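PDB 3RFQ: pterin-4-alpha-carbinolamine dehydratase MoaB2 from Mycobacterium marinum, which probably binds molybdopterin or a related pterin intermediate and takes part in biosynthesis of the molybdenum cofactor. Local coordinates for residues L53-L58 with V163-M167; V29-V35 with G62-V68; S95-T99 with N155-S159. All coordinates share one frame; numbering follows the deposited sequence.

How the interactions relate
The three contacts build one alpha/beta domain of the molybdopterin-binding family. Along the chain, interaction 2 closes before interaction 3 opens, and interaction 1 spans the widest interval, with the two segments of interaction 3 lying between its own. Interactions 2 and 3 join strand pairs of the same sheet, with centres about 18 Å apart and no direct touch. Interaction 1, whose centre is about 12 Å from that of interaction 2 and about 11 Å from that of interaction 3, pairs helices 51-60 and 160-180, which pack on strands of this sheet. On the far side of helix 160-180, Asp165 binds sodium together with the second subunit.

Interaction 1. Residues L53-L58 with V163-M167; sequences LVTELL and VRDGM. With NA (sodium ion), chain F.
Leu53 lies across Arg164 at about a right angle, its CD2 methyl 4.1 Å above the plane of the Arg164 guanidinium and over its centre. CD1 of Leu53 comes down on Arg164 NH1 at 3.6 Å, so the leucine fork rests on one face of the cation. Its charge is met by the second subunit, where Glu60 forms a salt bridge with Arg164 NE and Glu56 one with NH2. Next along the helix, Val54 CG2 meets Val163 CG1 at 3.6 Å, the two branches crossing nearly perpendicularly. Helices 51-60 and 160-180 run nearly parallel here (23°, axes 10.5 Å apart) on one side of the domain's sheet, and Val54 and Val163 both reach down to Val96 on strand 92-96. Met167 is bent at chi2 (-56°) and chi3 (-61°). Its CG lies 3.8 Å from Leu57 CD1, while the folded chain delivers CE to Leu58 CD2 at 3.6 Å, across that leucine rather than alongside it. Asp165, one residue after Arg164, points away from helix 51-60; its OD1 binds sodium at 2.9 Å, a site shared with four waters, Ser129, and Asp165 and Ser129 of the second subunit.

Interaction 2. Residues V29-V35 with G62-V68; sequences VVGRALV and GFVVDGV
The Phe63 ring carries Val30 on one face: Val30 CB stands 4.1 Å from the ring centroid and 14° off its normal, a CH-pi contact, while Val30 CG1 leans towards the far rim and reaches Phe63 CZ at 3.5 Å. At the other end of the phenyl side chain, Phe63 CB packs against Ala33 CB. The second flat pair is Arg32 with Asp66. The carboxylate meets the guanidinium at its edge, side-on and nearly coplanar, the planes 27° apart. NE of Arg32 donates to Asp66 OD1 at 3.2 Å and NH1 of Arg32 to Asp66 OD2 at 2.6 Å, each oxygen using its syn lone pair. A turn at chi3 (58°) in the arginine chain brings this edge round to the acid, and NH2 is held separately by Gly88 O, so the guanidinium is fixed in rotation.

Strands 31-38 and 63-71 are parallel neighbours, linked through helix 51-60 in a beta-alpha-beta crossover; 63-71 is the outermost strand on its side of the sheet within the chain. Gly62, in a Schellman motif, ends the helix with positive phi and offers its O to Val30 N at 2.8 Å. Val64 then bonds to both sides of Arg32, its N to Gly31 O and its O to Ala33 N. Asp66 N donates to Ala33 O, but Val35 N goes to Gly67 O at 3.2 Å: Asp66 and Gly67 together face Leu34, a beta bulge, with Asp66 at helical backbone angles. Ala33, Val35, Phe63, Val65 and Val68 share one face of the sheet. There Leu58 of helix 51-60 packs on Ala33 and Val65, and Ala174 and Ile178 of helix 160-180 pack on Phe63.

Interaction 3. Residues S95-T99 with N155-S159; sequences SVGGT and NLAGS
Asn155 lies against Ser95, with its CB also touching Thr99 CG2 at 4.0 Å. The same CB sits 3.6 Å from Ser95 OG. CG lies beside the backbone N (chi1 -54°), which carries the amide along Ser95. There ND2 donates to Ser95 OG at 2.9 Å, the oxygen lying 20° out of the amide plane, and also bonds Thr111 OG1. At the tip, OD1 accepts from Leu144 N, so both ends of the buried amide are used and its flip is fixed. Ser95 OG in turn donates to a water that gives its protons to Gly97 O and Leu156 O, the latter at 2.8 Å. Leu156 N bonds Ser95 O between the parallel strands, and Gly97 N, just past the strand end, bonds Leu156 O, each at 2.9 Å. Thr99 OG1 lies 3.2 Å from Ala157 CA and bonds Ser141 OG. Gly97, Gly98 and Thr99 open the family's Gly-Gly-Thr-Gly motif, which in relatives lines the molybdopterin pocket and probably does so here. Strands 92-96 and 151-156 sit centrally in the sheet, with Thr107 of helix 107-114 against Ser95 and Asn155, while helix 160-180 packs Met167 on Leu156 and Ala162 on Ala157.

Interaction 1. Residues L53-L58 with V163-M167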
loop_
_atom_site.group_PDB
_atom_site.type_symbol
_atom_site.label_atom_id
_atom_site.label_comp_id
_atom_site.label_asym_id
_atom_site.label_seq_id
_atom_site.Cartn_x
_atom_site.Cartn_y
_atom_site.Cartn_z
ATOM N N LEU C 53 6.306 -25.955 -9.393
ATOM C CA LEU C 53 6.352 -24.917 -8.367
ATOM C C LEU C 53 4.936 -24.563 -7.891
ATOM O O LEU C 53 4.657 -24.541 -6.675
ATOM C CB LEU C 53 7.129 -23.681 -8.839
ATOM C CG LEU C 53 7.123 -22.493 -7.869
ATOM C CD1 LEU C 53 7.667 -22.864 -6.464
ATOM C CD2 LEU C 53 7.861 -21.279 -8.450
ATOM N N VAL C 54 4.038 -24.294 -8.839
ATOM C CA VAL C 54 2.637 -23.995 -8.485
ATOM C C VAL C 54 2.042 -25.184 -7.712
ATOM O O VAL C 54 1.301 -24.995 -6.771
ATOM C CB VAL C 54 1.745 -23.580 -9.721
ATOM C CG1 VAL C 54 0.333 -23.156 -9.269
ATOM C CG2 VAL C 54 2.390 -22.400 -10.465
ATOM N N THR C 55 2.428 -26.400 -8.084
ATOM C CA THR C 55 1.931 -27.592 -7.423
ATOM C C THR C 55 2.374 -27.613 -5.962
ATOM O O THR C 55 1.544 -27.853 -5.070
ATOM C CB THR C 55 2.404 -28.852 -8.144
ATOM O OG1 THR C 55 1.861 -28.844 -9.468
ATOM C CG2 THR C 55 1.972 -30.137 -7.393
ATOM N N GLU C 56 3.671 -27.369 -5.737
ATOM C CA GLU C 56 4.238 -27.259 -4.405
ATOM C C GLU C 56 3.523 -26.215 -3.546
ATOM O O GLU C 56 3.185 -26.488 -2.393
ATOM C CB GLU C 56 5.739 -26.938 -4.478
ATOM C CG GLU C 56 6.407 -26.780 -3.112
ATOM C CD GLU C 56 7.722 -25.959 -3.151
ATOM O OE1 GLU C 56 8.259 -25.670 -4.241
ATOM O OE2 GLU C 56 8.245 -25.631 -2.075
ATOM N N LEU C 57 3.301 -25.032 -4.111
ATOM C CA LEU C 57 2.652 -23.916 -3.410
ATOM C C LEU C 57 1.160 -24.168 -3.147
ATOM O O LEU C 57 0.661 -23.861 -2.066
ATOM C CB LEU C 57 2.864 -22.597 -4.178
ATOM C CG LEU C 57 4.350 -22.222 -4.378
ATOM C CD1 LEU C 57 4.522 -20.994 -5.303
ATOM C CD2 LEU C 57 5.057 -21.949 -3.058
ATOM N N LEU C 58 0.452 -24.731 -4.123
ATOM C CA LEU C 58 -0.934 -25.130 -3.915
ATOM C C LEU C 58 -1.049 -26.182 -2.782
ATOM O O LEU C 58 -1.878 -26.050 -1.889
ATOM C CB LEU C 58 -1.521 -25.675 -5.211
ATOM C CG LEU C 58 -1.941 -24.635 -6.265
ATOM C CD1 LEU C 58 -2.346 -25.341 -7.534
ATOM C CD2 LEU C 58 -3.092 -23.783 -5.760
ATOM N N VAL C 163 4.935 -15.938 -10.068
ATOM C CA VAL C 163 4.284 -17.121 -9.548
ATOM C C VAL C 163 4.411 -17.153 -8.022
ATOM O O VAL C 163 3.422 -17.346 -7.305
ATOM C CB VAL C 163 4.914 -18.418 -10.138
ATOM C CG1 VAL C 163 4.420 -19.634 -9.354
ATOM C CG2 VAL C 163 4.582 -18.532 -11.618
ATOM N N ARG C 164 5.613 -16.934 -7.521
ATOM C CA ARG C 164 5.777 -17.028 -6.081
ATOM C C ARG C 164 4.946 -15.939 -5.363
ATOM O O ARG C 164 4.204 -16.219 -4.392
ATOM C CB ARG C 164 7.254 -16.881 -5.717
ATOM C CG ARG C 164 8.112 -18.056 -6.104
ATOM C CD ARG C 164 9.505 -17.883 -5.517
ATOM N NE ARG C 164 10.405 -18.973 -5.890
ATOM C CZ ARG C 164 10.390 -20.202 -5.371
ATOM N NH1 ARG C 164 9.484 -20.549 -4.453
ATOM N NH2 ARG C 164 11.278 -21.092 -5.786
ATOM N N ASP C 165 5.103 -14.697 -5.818
ATOM C CA ASP C 165 4.450 -13.579 -5.151
ATOM C C ASP C 165 2.919 -13.633 -5.313
ATOM O O ASP C 165 2.196 -13.368 -4.347
ATOM C CB ASP C 165 5.031 -12.243 -5.603
ATOM C CG ASP C 165 4.533 -11.083 -4.767
ATOM O OD1 ASP C 165 4.901 -10.987 -3.573
ATOM O OD2 ASP C 165 3.775 -10.245 -5.302
ATOM N N GLY C 166 2.443 -13.994 -6.512
ATOM C CA GLY C 166 1.018 -14.195 -6.769
ATOM C C GLY C 166 0.390 -15.184 -5.814
ATOM O O GLY C 166 -0.688 -14.938 -5.289
ATOM N N MET C 167 1.061 -16.309 -5.576
ATOM C CA MET C 167 0.547 -17.353 -4.685
ATOM C C MET C 167 0.526 -16.900 -3.229
ATOM O O MET C 167 -0.405 -17.232 -2.507
ATOM C CB MET C 167 1.354 -18.665 -4.826
ATOM C CG MET C 167 1.136 -19.433 -6.145
ATOM S SD MET C 167 -0.594 -19.849 -6.513
ATOM C CE MET C 167 -1.034 -20.883 -5.114
HETATM NA NA NA F . 4.008 -9.419 -1.339
HETATM O O HOH W 1 9.439 -23.309 -3.439
HETATM O O HOH W 2 10.019 -23.135 -2.939
HETATM O O HOH W 3 2.514 -11.274 -1.712
HETATM O O HOH W 4 1.695 -8.691 0.050
HETATM O O HOH W 5 6.299 -9.762 -1.177
HETATM O O HOH W 6 4.895 -7.040 -2.210
#

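Interaction 2. Residues V29-V35 with G62-V68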
loop_
_atom_site.group_PDB
_atom_site.type_symbol
_atom_site.label_atom_id
_atom_site.label_comp_id
_atom_site.label_asym_id
_atom_site.label_seq_id
_atom_site.Cartn_x
_atom_site.Cartn_y
_atom_site.Cartn_z
ATOM N N VAL C 29 -8.045 -30.037 4.364
ATOM C CA VAL C 29 -7.880 -29.762 2.938
ATOM C C VAL C 29 -8.903 -28.711 2.475
ATOM O O VAL C 29 -10.092 -28.817 2.772
ATOM C CB VAL C 29 -7.961 -31.055 2.109
ATOM C CG1 VAL C 29 -8.159 -30.751 0.623
ATOM C CG2 VAL C 29 -6.697 -31.873 2.349
ATOM N N VAL C 30 -8.424 -27.712 1.749
ATOM C CA VAL C 30 -9.255 -26.618 1.287
ATOM C C VAL C 30 -10.070 -27.018 0.079
ATOM O O VAL C 30 -11.243 -26.658 -0.012
ATOM C CB VAL C 30 -8.420 -25.382 0.909
ATOM C CG1 VAL C 30 -9.318 -24.321 0.295
ATOM C CG2 VAL C 30 -7.657 -24.831 2.125
ATOM N N GLY C 31 -9.456 -27.753 -0.850
ATOM C CA GLY C 31 -10.186 -28.310 -2.007
ATOM C C GLY C 31 -9.249 -28.877 -3.063
ATOM O O GLY C 31 -8.082 -29.123 -2.784
ATOM N N ARG C 32 -9.773 -29.106 -4.259
ATOM C CA ARG C 32 -8.997 -29.623 -5.375
ATOM C C ARG C 32 -8.490 -28.458 -6.239
ATOM O O ARG C 32 -9.232 -27.502 -6.505
ATOM C CB ARG C 32 -9.868 -30.516 -6.271
ATOM C CG ARG C 32 -10.198 -31.926 -5.756
ATOM C CD ARG C 32 -11.276 -32.587 -6.673
ATOM N NE ARG C 32 -10.855 -32.676 -8.079
ATOM C CZ ARG C 32 -11.682 -32.816 -9.114
ATOM N NH1 ARG C 32 -11.199 -32.875 -10.349
ATOM N NH2 ARG C 32 -12.995 -32.891 -8.942
ATOM N N ALA C 33 -7.242 -28.543 -6.697
ATOM C CA ALA C 33 -6.743 -27.567 -7.672
ATOM C C ALA C 33 -6.187 -28.170 -8.961
ATOM O O ALA C 33 -5.796 -29.352 -9.005
ATOM C CB ALA C 33 -5.734 -26.611 -7.026
ATOM N N LEU C 34 -6.138 -27.341 -9.998
ATOM C CA LEU C 34 -5.470 -27.686 -11.255
ATOM C C LEU C 34 -4.583 -26.518 -11.657
ATOM O O LEU C 34 -4.970 -25.360 -11.488
ATOM C CB LEU C 34 -6.501 -27.930 -12.369
ATOM C CG LEU C 34 -5.929 -28.330 -13.743
ATOM C CD1 LEU C 34 -5.578 -29.816 -13.759
ATOM C CD2 LEU C 34 -6.907 -28.018 -14.896
ATOM N N VAL C 35 -3.404 -26.833 -12.177
ATOM C CA VAL C 35 -2.491 -25.832 -12.726
ATOM C C VAL C 35 -2.544 -25.878 -14.256
ATOM O O VAL C 35 -2.492 -26.944 -14.843
ATOM C CB VAL C 35 -1.034 -26.119 -12.314
ATOM C CG1 VAL C 35 -0.098 -25.013 -12.821
ATOM C CG2 VAL C 35 -0.925 -26.308 -10.767
ATOM N N GLY C 62 -2.849 -26.227 1.275
ATOM C CA GLY C 62 -3.944 -27.159 1.608
ATOM C C GLY C 62 -4.795 -27.594 0.425
ATOM O O GLY C 62 -5.871 -28.165 0.618
ATOM N N PHE C 63 -4.333 -27.352 -0.801
ATOM C CA PHE C 63 -5.041 -27.858 -1.963
ATOM C C PHE C 63 -4.510 -29.223 -2.395
ATOM O O PHE C 63 -3.293 -29.447 -2.384
ATOM C CB PHE C 63 -4.961 -26.868 -3.130
ATOM C CG PHE C 63 -5.773 -25.631 -2.908
ATOM C CD1 PHE C 63 -7.106 -25.580 -3.301
ATOM C CD2 PHE C 63 -5.228 -24.543 -2.245
ATOM C CE1 PHE C 63 -7.869 -24.438 -3.035
ATOM C CE2 PHE C 63 -5.984 -23.419 -1.981
ATOM C CZ PHE C 63 -7.296 -23.361 -2.394
ATOM N N VAL C 64 -5.408 -30.126 -2.769
ATOM C CA VAL C 64 -4.995 -31.362 -3.413
ATOM C C VAL C 64 -4.919 -31.079 -4.915
ATOM O O VAL C 64 -5.919 -30.668 -5.511
ATOM C CB VAL C 64 -6.004 -32.509 -3.137
ATOM C CG1 VAL C 64 -5.679 -33.736 -3.970
ATOM C CG2 VAL C 64 -5.922 -32.916 -1.697
ATOM N N VAL C 65 -3.746 -31.279 -5.512
ATOM C CA VAL C 65 -3.493 -30.905 -6.915
ATOM C C VAL C 65 -3.762 -32.057 -7.924
ATOM O O VAL C 65 -3.042 -33.042 -7.949
ATOM C CB VAL C 65 -2.062 -30.332 -7.074
ATOM C CG1 VAL C 65 -1.774 -29.935 -8.536
ATOM C CG2 VAL C 65 -1.869 -29.143 -6.162
ATOM N N ASP C 66 -4.811 -31.911 -8.743
ATOM C CA ASP C 66 -5.179 -32.897 -9.758
ATOM C C ASP C 66 -4.002 -33.187 -10.681
ATOM O O ASP C 66 -3.761 -34.347 -11.043
ATOM C CB ASP C 66 -6.321 -32.379 -10.648
ATOM C CG ASP C 66 -7.705 -32.538 -10.028
ATOM O OD1 ASP C 66 -7.823 -32.986 -8.877
ATOM O OD2 ASP C 66 -8.697 -32.213 -10.722
ATOM N N GLY C 67 -3.294 -32.127 -11.067
ATOM C CA GLY C 67 -2.201 -32.221 -12.014
ATOM C C GLY C 67 -1.894 -30.885 -12.659
ATOM O O GLY C 67 -2.379 -29.852 -12.220
ATOM N N VAL C 68 -1.058 -30.921 -13.690
ATOM C CA VAL C 68 -0.664 -29.752 -14.454
ATOM C C VAL C 68 -1.040 -30.051 -15.894
ATOM O O VAL C 68 -0.798 -31.164 -16.368
ATOM C CB VAL C 68 0.880 -29.550 -14.419
ATOM C CG1 VAL C 68 1.301 -28.350 -15.272
ATOM C CG2 VAL C 68 1.406 -29.419 -12.992
#

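Interaction 3. Residues S95-T99 with N155-S159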
loop_
_atom_site.group_PDB
_atom_site.type_symbol
_atom_site.label_atom_id
_atom_site.label_comp_id
_atom_site.label_asym_id
_atom_site.label_seq_id
_atom_site.Cartn_x
_atom_site.Cartn_y
_atom_site.Cartn_z
ATOM N N SER C 95 -3.752 -20.532 -13.617
ATOM C CA SER C 95 -2.994 -20.581 -14.881
ATOM C C SER C 95 -1.717 -19.742 -14.728
ATOM O O SER C 95 -1.677 -18.825 -13.923
ATOM C CB SER C 95 -3.838 -20.060 -16.059
ATOM O OG SER C 95 -4.117 -18.664 -15.942
ATOM N N VAL C 96 -0.681 -20.064 -15.497
ATOM C CA VAL C 96 0.577 -19.356 -15.437
ATOM C C VAL C 96 0.988 -18.976 -16.856
ATOM O O VAL C 96 1.125 -19.855 -17.751
ATOM C CB VAL C 96 1.669 -20.221 -14.727
ATOM C CG1 VAL C 96 3.077 -19.742 -15.051
ATOM C CG2 VAL C 96 1.491 -20.127 -13.258
ATOM N N GLY C 97 1.169 -17.674 -17.082
ATOM C CA GLY C 97 1.600 -17.199 -18.415
ATOM C C GLY C 97 0.498 -16.591 -19.290
ATOM O O GLY C 97 -0.722 -16.757 -19.020
ATOM N N GLY C 98 0.937 -15.875 -20.327
ATOM C CA GLY C 98 0.064 -15.289 -21.315
ATOM C C GLY C 98 -0.713 -14.074 -20.836
ATOM O O GLY C 98 -1.787 -13.778 -21.381
ATOM N N THR C 99 -0.162 -13.342 -19.858
ATOM C CA THR C 99 -0.852 -12.171 -19.295
ATOM C C THR C 99 -0.210 -10.802 -19.639
ATOM O O THR C 99 -0.671 -9.774 -19.136
ATOM C CB THR C 99 -1.025 -12.266 -17.762
ATOM O OG1 THR C 99 0.255 -12.229 -17.118
ATOM C CG2 THR C 99 -1.755 -13.553 -17.360
ATOM N N ASN C 155 -5.544 -16.044 -13.049
ATOM C CA ASN C 155 -4.453 -16.035 -14.026
ATOM C C ASN C 155 -3.264 -15.356 -13.386
ATOM O O ASN C 155 -3.364 -14.203 -12.953
ATOM C CB ASN C 155 -4.773 -15.213 -15.285
ATOM C CG ASN C 155 -6.087 -15.596 -15.996
ATOM O OD1 ASN C 155 -6.780 -14.696 -16.450
ATOM N ND2 ASN C 155 -6.394 -16.901 -16.159
ATOM N N LEU C 156 -2.126 -16.036 -13.325
ATOM C CA LEU C 156 -0.872 -15.363 -12.924
ATOM C C LEU C 156 0.089 -15.141 -14.105
ATOM O O LEU C 156 0.091 -15.919 -15.075
ATOM C CB LEU C 156 -0.164 -16.181 -11.840
ATOM C CG LEU C 156 -0.947 -16.545 -10.576
ATOM C CD1 LEU C 156 -0.053 -17.402 -9.645
ATOM C CD2 LEU C 156 -1.434 -15.290 -9.872
ATOM N N ALA C 157 0.912 -14.098 -14.011
ATOM C CA ALA C 157 1.998 -13.900 -14.963
ATOM C C ALA C 157 3.012 -15.049 -14.919
ATOM O O ALA C 157 3.048 -15.835 -13.953
ATOM C CB ALA C 157 2.701 -12.541 -14.740
ATOM N N GLY C 158 3.826 -15.152 -15.966
ATOM C CA GLY C 158 4.719 -16.304 -16.118
ATOM C C GLY C 158 6.074 -16.347 -15.404
ATOM O O GLY C 158 6.641 -17.432 -15.244
ATOM N N SER C 159 6.635 -15.211 -14.974
ATOM C CA SER C 159 8.002 -15.263 -14.410
ATOM C C SER C 159 7.963 -16.052 -13.071
ATOM O O SER C 159 6.922 -16.142 -12.444
ATOM C CB SER C 159 8.553 -13.853 -14.169
ATOM O OG SER C 159 7.910 -13.291 -13.028
HETATM O O HOH W 7 -1.966 -17.027 -16.530
HETATM O O HOH W 8 2.554 -13.561 -18.196
#